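Local coordinates for protein isoaspartyl dipeptidase (Fervidobacterium islandicum, PDB 7CDH) that probably hydrolyses isoaspartyl (beta-aspartyl) dipeptides at a two-zinc centre, as a metallo-peptidase of the amidohydrolase family linked to repair of damaged protein, at residues Met1-Asn7 / Lys19-Tyr24; His43-Asp47 / Phe373-Asp377; Leu54-Ile58 / Leu328-Thr332; Trp311-Arg315 / Ser361-Val365; Asp351-Ile355 / Ser366-Gly371. Residue numbers count along the deposited sequence, not the author numbering.

Contact 1: Met1-Asn7 / Lys19-Tyr24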
# COMPACT_ATOMS: atom_id res chain seq x y z
N MET A 1 0.59 -34.35 -37.96
CA MET A 1 0.98 -34.96 -39.26
C MET A 1 2.43 -34.63 -39.64
O MET A 1 2.82 -33.45 -39.68
CB MET A 1 0.06 -34.47 -40.39
CG MET A 1 0.43 -35.06 -41.72
SD MET A 1 -1.00 -35.26 -42.80
CE MET A 1 -1.58 -33.57 -42.89
N ILE A 2 3.19 -35.66 -39.99
CA ILE A 2 4.55 -35.55 -40.58
C ILE A 2 4.43 -35.05 -42.01
O ILE A 2 3.51 -35.50 -42.69
CB ILE A 2 5.26 -36.91 -40.49
CG1 ILE A 2 5.77 -37.11 -39.06
CG2 ILE A 2 6.38 -36.99 -41.52
CD1 ILE A 2 6.38 -38.45 -38.82
N LYS A 3 5.28 -34.10 -42.41
CA LYS A 3 5.25 -33.51 -43.77
C LYS A 3 6.67 -33.52 -44.32
O LYS A 3 7.62 -33.60 -43.50
CB LYS A 3 4.74 -32.08 -43.78
CG LYS A 3 3.44 -31.85 -43.02
CD LYS A 3 2.87 -30.46 -43.23
CE LYS A 3 1.62 -30.18 -42.41
NZ LYS A 3 1.68 -30.83 -41.09
N ILE A 4 6.77 -33.44 -45.65
CA ILE A 4 8.06 -33.42 -46.40
C ILE A 4 7.94 -32.35 -47.46
O ILE A 4 7.00 -32.46 -48.28
CB ILE A 4 8.37 -34.76 -47.10
CG1 ILE A 4 8.52 -35.92 -46.12
CG2 ILE A 4 9.61 -34.62 -47.97
CD1 ILE A 4 7.24 -36.69 -45.94
N ILE A 5 8.91 -31.43 -47.51
CA ILE A 5 9.06 -30.47 -48.64
C ILE A 5 10.16 -31.00 -49.58
O ILE A 5 11.30 -31.29 -49.10
CB ILE A 5 9.32 -29.03 -48.14
CG1 ILE A 5 8.12 -28.49 -47.36
CG2 ILE A 5 9.68 -28.10 -49.28
CD1 ILE A 5 8.48 -27.38 -46.42
N LYS A 6 9.80 -31.18 -50.85
CA LYS A 6 10.67 -31.78 -51.89
C LYS A 6 11.05 -30.68 -52.88
O LYS A 6 10.19 -29.82 -53.13
CB LYS A 6 9.97 -32.94 -52.60
CG LYS A 6 9.92 -34.24 -51.79
CD LYS A 6 9.47 -35.46 -52.57
CE LYS A 6 9.85 -36.77 -51.88
NZ LYS A 6 11.17 -37.26 -52.33
N ASN A 7 12.28 -30.72 -53.39
CA ASN A 7 12.69 -30.06 -54.66
C ASN A 7 12.96 -28.57 -54.47
O ASN A 7 12.98 -27.87 -55.49
CB ASN A 7 11.64 -30.16 -55.77
CG ASN A 7 11.36 -31.58 -56.21
OD1 ASN A 7 12.19 -32.45 -55.99
ND2 ASN A 7 10.20 -31.80 -56.84
N LYS A 19 17.70 -29.92 -51.40
CA LYS A 19 17.58 -30.86 -50.26
C LYS A 19 16.11 -31.01 -49.90
O LYS A 19 15.33 -30.16 -50.25
CB LYS A 19 18.37 -30.38 -49.04
CG LYS A 19 19.88 -30.31 -49.22
CD LYS A 19 20.61 -31.56 -48.83
CE LYS A 19 22.10 -31.47 -49.08
NZ LYS A 19 22.48 -32.24 -50.28
N ASP A 20 15.78 -32.11 -49.25
CA ASP A 20 14.41 -32.48 -48.84
C ASP A 20 14.33 -32.34 -47.32
O ASP A 20 15.33 -32.70 -46.65
CB ASP A 20 14.06 -33.86 -49.40
CG ASP A 20 13.62 -33.84 -50.86
OD1 ASP A 20 13.76 -32.74 -51.52
OD2 ASP A 20 13.10 -34.91 -51.33
N VAL A 21 13.22 -31.79 -46.82
CA VAL A 21 13.01 -31.48 -45.37
C VAL A 21 11.78 -32.22 -44.87
O VAL A 21 10.68 -32.01 -45.44
CB VAL A 21 12.89 -29.97 -45.09
CG1 VAL A 21 12.98 -29.73 -43.59
CG2 VAL A 21 13.96 -29.14 -45.79
N ILE A 22 11.99 -33.08 -43.86
CA ILE A 22 10.93 -33.86 -43.15
C ILE A 22 10.75 -33.24 -41.76
O ILE A 22 11.76 -33.11 -41.04
CB ILE A 22 11.34 -35.34 -43.04
CG1 ILE A 22 11.83 -35.91 -44.37
CG2 ILE A 22 10.19 -36.17 -42.50
CD1 ILE A 22 13.06 -36.78 -44.22
N PHE A 23 9.51 -32.89 -41.39
CA PHE A 23 9.22 -32.18 -40.12
C PHE A 23 7.83 -32.57 -39.57
O PHE A 23 6.94 -32.96 -40.35
CB PHE A 23 9.36 -30.67 -40.34
CG PHE A 23 8.48 -30.13 -41.44
CD1 PHE A 23 8.89 -30.15 -42.75
CD2 PHE A 23 7.23 -29.60 -41.16
CE1 PHE A 23 8.08 -29.67 -43.76
CE2 PHE A 23 6.41 -29.12 -42.16
CZ PHE A 23 6.84 -29.15 -43.46
N TYR A 24 7.70 -32.54 -38.24
CA TYR A 24 6.41 -32.52 -37.50
C TYR A 24 6.18 -31.06 -37.04
O TYR A 24 5.73 -30.24 -37.85
CB TYR A 24 6.47 -33.51 -36.33
CG TYR A 24 5.16 -33.98 -35.76
CD1 TYR A 24 3.98 -33.26 -35.91
CD2 TYR A 24 5.10 -35.17 -35.06
CE1 TYR A 24 2.78 -33.74 -35.40
CE2 TYR A 24 3.91 -35.66 -34.55
CZ TYR A 24 2.74 -34.95 -34.72
OH TYR A 24 1.57 -35.46 -34.23
O HOH W 1 12.89 -29.09 -50.70

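Contact 2: His43-Asp47 / Phe373-Asp377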
# COMPACT_ATOMS: atom_id res chain seq x y z
N HIS A 43 0.98 -38.84 -43.97
CA HIS A 43 2.12 -37.93 -44.23
C HIS A 43 1.75 -37.05 -45.43
O HIS A 43 1.05 -37.53 -46.33
CB HIS A 43 3.42 -38.73 -44.42
CG HIS A 43 3.53 -39.42 -45.74
ND1 HIS A 43 2.42 -39.85 -46.46
CD2 HIS A 43 4.61 -39.76 -46.47
CE1 HIS A 43 2.81 -40.40 -47.58
NE2 HIS A 43 4.15 -40.36 -47.62
N GLU A 44 2.16 -35.78 -45.40
CA GLU A 44 1.86 -34.80 -46.47
C GLU A 44 3.17 -34.53 -47.22
O GLU A 44 4.23 -34.55 -46.58
CB GLU A 44 1.24 -33.55 -45.84
CG GLU A 44 1.01 -32.42 -46.84
CD GLU A 44 0.17 -31.25 -46.37
OE1 GLU A 44 0.04 -30.29 -47.16
OE2 GLU A 44 -0.36 -31.29 -45.23
N ILE A 45 3.09 -34.32 -48.53
CA ILE A 45 4.25 -33.98 -49.40
C ILE A 45 3.95 -32.65 -50.09
O ILE A 45 2.82 -32.47 -50.55
CB ILE A 45 4.50 -35.11 -50.41
CG1 ILE A 45 4.93 -36.39 -49.67
CG2 ILE A 45 5.50 -34.67 -51.47
CD1 ILE A 45 5.50 -37.49 -50.55
N TYR A 46 4.92 -31.74 -50.15
CA TYR A 46 4.77 -30.44 -50.86
C TYR A 46 5.90 -30.31 -51.88
O TYR A 46 7.11 -30.45 -51.53
CB TYR A 46 4.67 -29.30 -49.85
CG TYR A 46 4.51 -27.93 -50.44
CD1 TYR A 46 3.27 -27.46 -50.83
CD2 TYR A 46 5.58 -27.07 -50.57
CE1 TYR A 46 3.10 -26.19 -51.37
CE2 TYR A 46 5.44 -25.80 -51.11
CZ TYR A 46 4.19 -25.35 -51.51
OH TYR A 46 4.06 -24.09 -52.04
N ASP A 47 5.50 -30.12 -53.14
CA ASP A 47 6.39 -29.95 -54.31
C ASP A 47 6.80 -28.49 -54.35
O ASP A 47 6.02 -27.65 -54.88
CB ASP A 47 5.72 -30.34 -55.63
CG ASP A 47 6.70 -30.66 -56.75
OD1 ASP A 47 7.74 -29.98 -56.83
OD2 ASP A 47 6.42 -31.62 -57.51
N PHE A 373 0.98 -25.12 -42.18
CA PHE A 373 0.92 -24.13 -43.28
C PHE A 373 -0.01 -23.01 -42.83
O PHE A 373 -1.20 -23.26 -42.68
CB PHE A 373 0.41 -24.76 -44.58
CG PHE A 373 1.45 -25.57 -45.31
CD1 PHE A 373 2.28 -24.97 -46.23
CD2 PHE A 373 1.61 -26.92 -45.05
CE1 PHE A 373 3.26 -25.69 -46.88
CE2 PHE A 373 2.59 -27.64 -45.70
CZ PHE A 373 3.42 -27.02 -46.61
N LEU A 374 0.54 -21.84 -42.57
CA LEU A 374 -0.24 -20.59 -42.38
C LEU A 374 -0.63 -20.09 -43.76
O LEU A 374 -1.70 -19.47 -43.88
CB LEU A 374 0.62 -19.56 -41.64
CG LEU A 374 1.21 -20.03 -40.31
CD1 LEU A 374 1.90 -18.87 -39.61
CD2 LEU A 374 0.13 -20.63 -39.41
N MET A 375 0.23 -20.32 -44.75
CA MET A 375 -0.02 -19.94 -46.17
C MET A 375 0.59 -21.01 -47.10
O MET A 375 1.75 -21.45 -46.86
CB MET A 375 0.56 -18.57 -46.51
CG MET A 375 0.02 -18.06 -47.82
SD MET A 375 0.47 -16.35 -48.20
CE MET A 375 2.26 -16.47 -48.17
N LYS A 376 -0.22 -21.47 -48.05
CA LYS A 376 0.13 -22.49 -49.07
C LYS A 376 -0.25 -21.92 -50.43
O LYS A 376 -1.47 -21.69 -50.68
CB LYS A 376 -0.60 -23.81 -48.79
CG LYS A 376 0.06 -25.02 -49.43
CD LYS A 376 -0.75 -26.29 -49.38
CE LYS A 376 -0.33 -27.18 -48.23
NZ LYS A 376 -1.38 -28.20 -47.95
N ASP A 377 0.78 -21.59 -51.23
CA ASP A 377 0.63 -21.17 -52.64
C ASP A 377 -0.32 -19.98 -52.69
O ASP A 377 -1.33 -20.07 -53.41
CB ASP A 377 0.15 -22.34 -53.51
CG ASP A 377 1.18 -23.46 -53.60
OD1 ASP A 377 2.36 -23.15 -53.86
OD2 ASP A 377 0.80 -24.63 -53.35
O HOH W 2 -1.85 -28.35 -45.17

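Contact 3: Leu54-Ile58 / Leu328-Thr332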
# COMPACT_ATOMS: atom_id res chain seq x y z
N LEU A 54 13.52 -21.06 -46.89
CA LEU A 54 14.25 -20.17 -45.95
C LEU A 54 13.78 -20.47 -44.52
O LEU A 54 12.71 -21.04 -44.29
CB LEU A 54 13.97 -18.71 -46.33
CG LEU A 54 14.76 -18.09 -47.49
CD1 LEU A 54 14.95 -19.03 -48.67
CD2 LEU A 54 14.11 -16.80 -47.97
N PRO A 55 14.54 -20.07 -43.48
CA PRO A 55 14.02 -20.13 -42.12
C PRO A 55 12.97 -19.01 -42.00
O PRO A 55 13.14 -17.99 -42.63
CB PRO A 55 15.24 -19.85 -41.25
CG PRO A 55 16.43 -19.86 -42.20
CD PRO A 55 15.87 -19.46 -43.54
N GLY A 56 11.91 -19.23 -41.21
CA GLY A 56 10.91 -18.17 -40.95
C GLY A 56 11.60 -16.95 -40.37
O GLY A 56 12.53 -17.12 -39.56
N LEU A 57 11.21 -15.77 -40.82
CA LEU A 57 11.78 -14.49 -40.36
C LEU A 57 11.30 -14.19 -38.93
O LEU A 57 10.13 -14.51 -38.56
CB LEU A 57 11.29 -13.40 -41.32
CG LEU A 57 11.60 -13.61 -42.79
CD1 LEU A 57 11.11 -12.42 -43.61
CD2 LEU A 57 13.09 -13.79 -42.98
N ILE A 58 12.20 -13.62 -38.15
CA ILE A 58 12.01 -13.22 -36.73
C ILE A 58 12.10 -11.70 -36.69
O ILE A 58 13.14 -11.18 -37.10
CB ILE A 58 13.10 -13.88 -35.87
CG1 ILE A 58 13.10 -15.40 -36.03
CG2 ILE A 58 12.98 -13.44 -34.43
CD1 ILE A 58 14.34 -16.07 -35.45
N LEU A 328 20.24 -13.01 -44.77
CA LEU A 328 19.23 -13.66 -43.92
C LEU A 328 19.63 -13.63 -42.45
O LEU A 328 18.75 -13.83 -41.61
CB LEU A 328 19.09 -15.11 -44.38
CG LEU A 328 18.17 -15.29 -45.57
CD1 LEU A 328 18.11 -16.78 -45.93
CD2 LEU A 328 16.78 -14.75 -45.26
N LYS A 329 20.90 -13.45 -42.15
CA LYS A 329 21.40 -13.47 -40.76
C LYS A 329 20.65 -12.43 -39.93
O LYS A 329 20.48 -12.68 -38.74
CB LYS A 329 22.90 -13.18 -40.71
CG LYS A 329 23.77 -14.31 -41.21
CD LYS A 329 25.23 -13.91 -41.22
CE LYS A 329 26.15 -15.05 -41.58
NZ LYS A 329 27.54 -14.68 -41.24
N ILE A 330 20.24 -11.31 -40.55
CA ILE A 330 19.70 -10.12 -39.82
C ILE A 330 18.28 -10.38 -39.29
O ILE A 330 17.81 -9.61 -38.43
CB ILE A 330 19.72 -8.88 -40.72
CG1 ILE A 330 18.81 -9.03 -41.94
CG2 ILE A 330 21.14 -8.50 -41.09
CD1 ILE A 330 18.94 -7.87 -42.90
N SER A 331 17.62 -11.40 -39.82
CA SER A 331 16.21 -11.75 -39.55
C SER A 331 16.09 -13.22 -39.19
O SER A 331 14.98 -13.64 -38.96
CB SER A 331 15.33 -11.41 -40.72
OG SER A 331 15.36 -10.01 -40.93
N THR A 332 17.18 -13.96 -39.04
CA THR A 332 17.10 -15.37 -38.65
C THR A 332 18.16 -15.63 -37.58
O THR A 332 17.84 -15.67 -36.41
CB THR A 332 17.15 -16.28 -39.90
OG1 THR A 332 18.42 -16.26 -40.58
CG2 THR A 332 16.07 -15.93 -40.90
O HOH W 3 14.06 -9.22 -38.57

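Contact 4: Trp311-Arg315 / Ser361-Val365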
# COMPACT_ATOMS: atom_id res chain seq x y z
N TRP A 311 10.90 -8.29 -45.07
CA TRP A 311 11.22 -8.98 -46.33
C TRP A 311 11.52 -7.93 -47.40
O TRP A 311 12.43 -8.14 -48.24
CB TRP A 311 10.08 -9.93 -46.70
CG TRP A 311 10.36 -10.72 -47.94
CD1 TRP A 311 9.64 -10.69 -49.09
CD2 TRP A 311 11.46 -11.62 -48.16
NE1 TRP A 311 10.18 -11.55 -49.99
CE2 TRP A 311 11.30 -12.14 -49.45
CE3 TRP A 311 12.53 -12.07 -47.38
CZ2 TRP A 311 12.18 -13.07 -50.00
CZ3 TRP A 311 13.41 -12.97 -47.92
CH2 TRP A 311 13.24 -13.47 -49.22
N TYR A 312 10.86 -6.80 -47.34
CA TYR A 312 11.14 -5.67 -48.24
C TYR A 312 12.62 -5.29 -48.11
O TYR A 312 13.27 -5.06 -49.15
CB TYR A 312 10.21 -4.50 -47.93
CG TYR A 312 10.40 -3.30 -48.82
CD1 TYR A 312 9.89 -3.26 -50.11
CD2 TYR A 312 11.09 -2.20 -48.39
CE1 TYR A 312 10.04 -2.15 -50.92
CE2 TYR A 312 11.28 -1.08 -49.18
CZ TYR A 312 10.74 -1.06 -50.45
OH TYR A 312 10.93 0.06 -51.21
N THR A 313 13.11 -5.16 -46.87
CA THR A 313 14.47 -4.64 -46.56
C THR A 313 15.49 -5.69 -47.02
O THR A 313 16.43 -5.31 -47.68
CB THR A 313 14.62 -4.18 -45.10
OG1 THR A 313 13.75 -3.05 -44.92
CG2 THR A 313 16.03 -3.77 -44.73
N ILE A 314 15.23 -6.97 -46.80
CA ILE A 314 16.09 -8.08 -47.29
C ILE A 314 16.19 -8.01 -48.83
O ILE A 314 17.31 -8.13 -49.37
CB ILE A 314 15.55 -9.42 -46.78
CG1 ILE A 314 15.75 -9.54 -45.27
CG2 ILE A 314 16.19 -10.59 -47.52
CD1 ILE A 314 14.95 -10.67 -44.66
N ARG A 315 15.08 -7.80 -49.52
CA ARG A 315 15.04 -7.70 -51.00
C ARG A 315 15.85 -6.48 -51.45
O ARG A 315 16.54 -6.59 -52.49
CB ARG A 315 13.60 -7.65 -51.51
CG ARG A 315 12.92 -9.01 -51.51
CD ARG A 315 11.56 -8.96 -52.15
NE ARG A 315 11.71 -8.87 -53.59
CZ ARG A 315 10.72 -9.02 -54.48
NH1 ARG A 315 9.48 -9.28 -54.08
NH2 ARG A 315 10.98 -8.93 -55.78
N SER A 361 10.76 -14.21 -58.91
CA SER A 361 10.12 -12.98 -58.39
C SER A 361 10.51 -12.69 -56.93
O SER A 361 10.49 -11.50 -56.53
CB SER A 361 8.63 -13.07 -58.53
OG SER A 361 8.11 -13.97 -57.58
N PHE A 362 10.88 -13.70 -56.15
CA PHE A 362 11.26 -13.56 -54.72
C PHE A 362 10.03 -13.17 -53.88
O PHE A 362 10.16 -12.58 -52.83
CB PHE A 362 12.42 -12.57 -54.57
CG PHE A 362 13.74 -13.26 -54.40
CD1 PHE A 362 14.38 -13.82 -55.49
CD2 PHE A 362 14.34 -13.33 -53.16
CE1 PHE A 362 15.61 -14.45 -55.34
CE2 PHE A 362 15.56 -13.96 -53.01
CZ PHE A 362 16.19 -14.52 -54.10
N GLU A 363 8.84 -13.53 -54.34
CA GLU A 363 7.57 -13.29 -53.63
C GLU A 363 7.37 -14.43 -52.64
O GLU A 363 7.68 -15.59 -53.00
CB GLU A 363 6.47 -13.14 -54.68
CG GLU A 363 6.63 -11.90 -55.55
CD GLU A 363 5.87 -10.67 -55.07
OE1 GLU A 363 4.62 -10.70 -55.12
OE2 GLU A 363 6.52 -9.67 -54.66
N ILE A 364 6.91 -14.12 -51.42
CA ILE A 364 6.61 -15.18 -50.41
C ILE A 364 5.38 -15.95 -50.90
O ILE A 364 4.35 -15.32 -51.16
CB ILE A 364 6.46 -14.61 -48.98
CG1 ILE A 364 7.81 -14.16 -48.42
CG2 ILE A 364 5.81 -15.62 -48.04
CD1 ILE A 364 7.70 -13.03 -47.45
N VAL A 365 5.46 -17.27 -51.06
CA VAL A 365 4.30 -18.04 -51.58
C VAL A 365 3.85 -19.05 -50.53
O VAL A 365 2.71 -19.49 -50.61
CB VAL A 365 4.59 -18.71 -52.95
CG1 VAL A 365 4.93 -17.67 -54.02
CG2 VAL A 365 5.70 -19.74 -52.85

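Contact 5: Asp351-Ile355 / Ser366-Gly371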
# COMPACT_ATOMS: atom_id res chain seq x y z
N ASP A 351 12.98 -25.85 -34.73
CA ASP A 351 11.50 -25.75 -34.85
C ASP A 351 11.20 -25.53 -36.34
O ASP A 351 11.99 -24.80 -37.01
CB ASP A 351 10.94 -24.66 -33.93
CG ASP A 351 11.03 -25.00 -32.44
OD1 ASP A 351 10.21 -25.81 -31.97
OD2 ASP A 351 11.94 -24.47 -31.75
N ALA A 352 10.11 -26.13 -36.83
CA ALA A 352 9.75 -26.17 -38.25
C ALA A 352 9.07 -24.86 -38.64
O ALA A 352 7.87 -24.89 -38.99
CB ALA A 352 8.87 -27.37 -38.55
N ASP A 353 9.84 -23.76 -38.62
CA ASP A 353 9.39 -22.44 -39.09
C ASP A 353 10.17 -22.09 -40.36
O ASP A 353 11.42 -21.94 -40.24
CB ASP A 353 9.61 -21.35 -38.04
CG ASP A 353 9.06 -21.64 -36.65
OD1 ASP A 353 8.19 -22.54 -36.52
OD2 ASP A 353 9.49 -20.91 -35.71
N PHE A 354 9.46 -21.95 -41.49
CA PHE A 354 10.04 -21.80 -42.86
C PHE A 354 9.21 -20.84 -43.71
O PHE A 354 8.01 -20.72 -43.47
CB PHE A 354 9.97 -23.11 -43.66
CG PHE A 354 10.37 -24.36 -42.93
CD1 PHE A 354 11.59 -24.46 -42.29
CD2 PHE A 354 9.54 -25.47 -42.95
CE1 PHE A 354 11.94 -25.61 -41.60
CE2 PHE A 354 9.91 -26.64 -42.29
CZ PHE A 354 11.11 -26.70 -41.63
N ILE A 355 9.84 -20.18 -44.67
CA ILE A 355 9.10 -19.52 -45.78
C ILE A 355 9.58 -20.13 -47.11
O ILE A 355 10.73 -20.60 -47.22
CB ILE A 355 9.23 -17.98 -45.76
CG1 ILE A 355 10.67 -17.52 -45.92
CG2 ILE A 355 8.59 -17.41 -44.52
CD1 ILE A 355 10.84 -16.02 -46.19
N SER A 366 4.72 -19.48 -49.63
CA SER A 366 4.24 -20.36 -48.54
C SER A 366 4.95 -20.04 -47.23
O SER A 366 6.10 -19.54 -47.26
CB SER A 366 4.30 -21.80 -48.96
OG SER A 366 3.46 -21.99 -50.08
N VAL A 367 4.23 -20.21 -46.13
CA VAL A 367 4.71 -19.84 -44.77
C VAL A 367 4.32 -20.96 -43.82
O VAL A 367 3.15 -21.30 -43.79
CB VAL A 367 4.15 -18.50 -44.29
CG1 VAL A 367 4.72 -18.17 -42.92
CG2 VAL A 367 4.47 -17.41 -45.27
N ILE A 368 5.30 -21.49 -43.11
CA ILE A 368 5.14 -22.65 -42.21
C ILE A 368 5.65 -22.25 -40.82
O ILE A 368 6.72 -21.62 -40.74
CB ILE A 368 5.85 -23.87 -42.81
CG1 ILE A 368 5.32 -24.15 -44.22
CG2 ILE A 368 5.72 -25.09 -41.92
CD1 ILE A 368 5.93 -25.37 -44.85
N SER A 369 4.85 -22.53 -39.78
CA SER A 369 5.16 -22.23 -38.36
C SER A 369 4.77 -23.44 -37.54
O SER A 369 3.63 -23.89 -37.68
CB SER A 369 4.47 -20.99 -37.89
OG SER A 369 4.90 -20.66 -36.58
N LYS A 370 5.71 -23.98 -36.77
CA LYS A 370 5.48 -25.18 -35.96
C LYS A 370 4.95 -26.28 -36.89
O LYS A 370 4.19 -27.16 -36.42
CB LYS A 370 4.49 -24.87 -34.83
CG LYS A 370 4.82 -23.62 -34.02
CD LYS A 370 3.79 -23.23 -32.97
CE LYS A 370 2.97 -22.02 -33.35
NZ LYS A 370 2.41 -21.33 -32.17
N GLY A 371 5.34 -26.22 -38.16
CA GLY A 371 5.08 -27.30 -39.13
C GLY A 371 3.67 -27.27 -39.67
O GLY A 371 3.29 -28.23 -40.31

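Contact 1: Met1-Asn7 / Lys19-Tyr24
Strand 2-6 and strand 19-23 run antiparallel, their axes 4.6 Å apart at closest approach and 167° between their directions. Two hydrogen-bonded pairs carry the ladder. Lys3 and Phe23 exchange bonds of 2.9 Å each, Lys3 N to Phe23 O and Phe23 N to Lys3 O; Ile5 N gives 2.8 Å to Val21 O, and Val21 N returns 3.0 Å to Ile5 O. Between them lies the non-hydrogen-bonded pair Ile4-Ile22, where the CA of Ile4 comes within 3.1 Å of Val21 O in a CA-H...O contact. Asp20 closes one end: its OD2 forms a salt bridge with Lys6 NZ (3.2 Å), while its OD1 accepts Asn7 N (3.1 Å) where the chain turns a corner. A water donates to Lys19 O at 2.7 Å.

Side chains sort by face. Ile4 CG1 meets Ile22 CG1 at 3.7 Å on one; on the other, Phe23 sits with its ring under Lys3 CB, a CH-pi contact 4.0 Å from the centroid, and its CE1 touches Ile5 CD1 at 3.5 Å. These strands form the middle of the small four-stranded N-terminal sheet that accompanies the TIM barrel, with 43-47 beside 2-6 and 27-31 beside 19-23. Phe23 reaches Phe354 edge-to-face, and Ile2, Ile22 and Tyr24 pack against a second subunit.

Contact 2: His43-Asp47 / Phe373-Asp377
Glu44, Tyr46, Lys376 and Asp377 settle their polar ends across a gap that no backbone bond spans; the nearest CA atoms, those of Tyr46 and Lys376, are 9.4 Å apart. Lys376 NZ donates to Glu44 OE1 at 2.6 Å, a short salt bridge. A water braces the same pair, accepting from Lys376 NZ at 2.8 Å and donating to Glu44 OE2 at 3.3 Å, so each carboxylate oxygen has a partner. Further along, Tyr46 OH gives its proton to Asp377 OD1 at 2.7 Å, and the same hydroxyl is hydrogen-bonded to Ser366 OG, which also takes Asp377 N.

The contact links two sheets: strand 43-47 is an outer strand of the small N-terminal sheet and bonds through its backbone to strand 2-6, whereas 373-377 follows strand 364-369 in the larger sheet. There Leu374 and Met375 both face Val367 in a classic beta bulge, at which the chain turns a corner. The aromatic side chains meet obliquely, the Tyr46 and Phe373 rings having centroids 5.4 Å apart and planes at 50°, with Phe373 CZ over a face of the tyrosine, 4.1 Å from Tyr46 CG. The aliphatic part of Lys376 also packs here, its CG lying 3.8 Å from Tyr46 CE1.

Contact 3: Leu54-Ile58 / Leu328-Thr332
Leu328 is the apolar hub, packing against Leu54, Pro55 and Leu57. CD1 of Leu328 lies 3.9 Å from Leu54 CG and 4.2 Å from Pro55 CD, and Leu328 CD2 approaches Leu57 CD2 at 4.4 Å. Next to it Thr332 presents its methyl: Thr332 CG2 is 4.0 Å from Pro55 CB and 4.2 Å from Leu57 CD2, next to Gly56, where strand 51-59 is interrupted. Leu57 CD2 also rests against Ser331 CB at 4.0 Å, and Ile58 CD1 comes to 3.7 Å from Thr332 O.

In the fold, strand 51-59 runs beside strand 90-95 in the parallel array of the amidohydrolase TIM barrel and leads toward the metal ligands His61 and His63. Residues 328-332 make the tight link between helix 324-327 and helix 333-339, with a 3-10 segment at its start and Thr332 at the N-cap position of the second helix. Helix 309-318 covers Leu54 and Leu57 through Trp311 and Val310.

Toward the polar edge, Thr332 OG1 turns back to donate to Leu328 O at 2.7 Å, and that carbonyl also accepts Ser331 N at 3.2 Å. A single direct hydrogen bond joins the segments, Ile58 N to Ser331 O at 2.9 Å. Beside it a water bridges them, donating to Ile58 O (2.6 Å) and accepting from Ser331 OG (2.8 Å).

Contact 4: Trp311-Arg315 / Ser361-Val365
One turn of helix 309-318 of the amidohydrolase TIM barrel, closed by Arg315 N to Trp311 O at 3.0 Å, faces the loop entering strand 364-369 of the large mixed sheet. Phe362 takes a left-handed backbone conformation (phi 68°, psi 27°) before the chain extends through Glu363 into the strand at Ile364. The backbones stay well apart, with the CA atoms of Arg315 and Phe362 7.9 Å from each other and those of Trp311 and Ile364 8.7 Å, so long side chains bridge the gap.

Trp311 points toward the loop and is used on several sides. Its NE1 donates to Phe362 O at 3.0 Å; Ile364 CD1 sits over the five-membered ring, 3.7 Å from the centroid, in a CH-pi contact; and Trp311 CZ2 meets the edge of the Phe362 ring at CD2, 3.8 Å away. One turn later, Arg315 stretches along the loop, where its NH1 forms a salt bridge with Glu363 OE2 at 3.0 Å and its NE lies 3.9 Å from Phe362 CB. Trp311 and Phe362 both also touch Val357 of the neighbouring strand 354-358.

The contact thus grades from a buried indole inside to a charged pair at the surface. The indole NH satisfies a loop carbonyl not taken up by the strand ladder, while the salt bridge ties the helix to the exposed Glu363.

Contact 5: Asp351-Ile355 / Ser366-Gly371
A side chain joins in where the regular ladder ends: Asp353 OD1 accepts Lys370 N at 2.9 Å, with a nearly straight N-H...O angle of 170°. The segments belong to the antiparallel beta hairpin of strands 354-358 and 364-369, part of the larger mixed sheet. In its regular part, Phe354 and Ile368 form a hydrogen-bonded pair, Phe354 N to Ile368 O at 2.9 Å and Ile368 N to Phe354 O at 2.8 Å, followed by the non-hydrogen-bonded pair Ile355-Val367. Ala352 centres an inverse gamma turn before the strand, while Lys370 and Gly371 take positive phi as the chain leaves Ser369. Gly371 N also donates to Ala352 O (3.0 Å), though that nitrogen is less surely placed. Asp353 OD2 forms a salt bridge with Lys343, and Lys370 NZ is held by the carbonyls of Leu121 and Glu117. Phe354 and Ile368 lie on the face of the hairpin against which Phe23 of strand 19-23 packs, and there Phe354 CD2 lies 4.0 Å from Ile368 CG2.

How the contacts relate
Along the chain contact 1 closes first; contact 2 then joins strand 43-47 to strand 372-376 near the C-terminus, with contacts 3, 4 and 5 all lying between its segments. Contacts 1 and 2 share the small N-terminal sheet, their centres 9 Å apart. Contact 2 spans the two sheets; contact 5, within the large sheet, lies about 10 Å from contact 2 and packs against contact 1, 11 Å away. Strand 364-369 serves both contacts 4 and 5. Contacts 3 and 4, 12 Å apart, meet through Leu54, Leu57, Trp311 and Ile314; contact 4 crosses both 3 and 5 along the chain. Together they tie both chain ends, in a mainly beta region, to the metal-binding barrel.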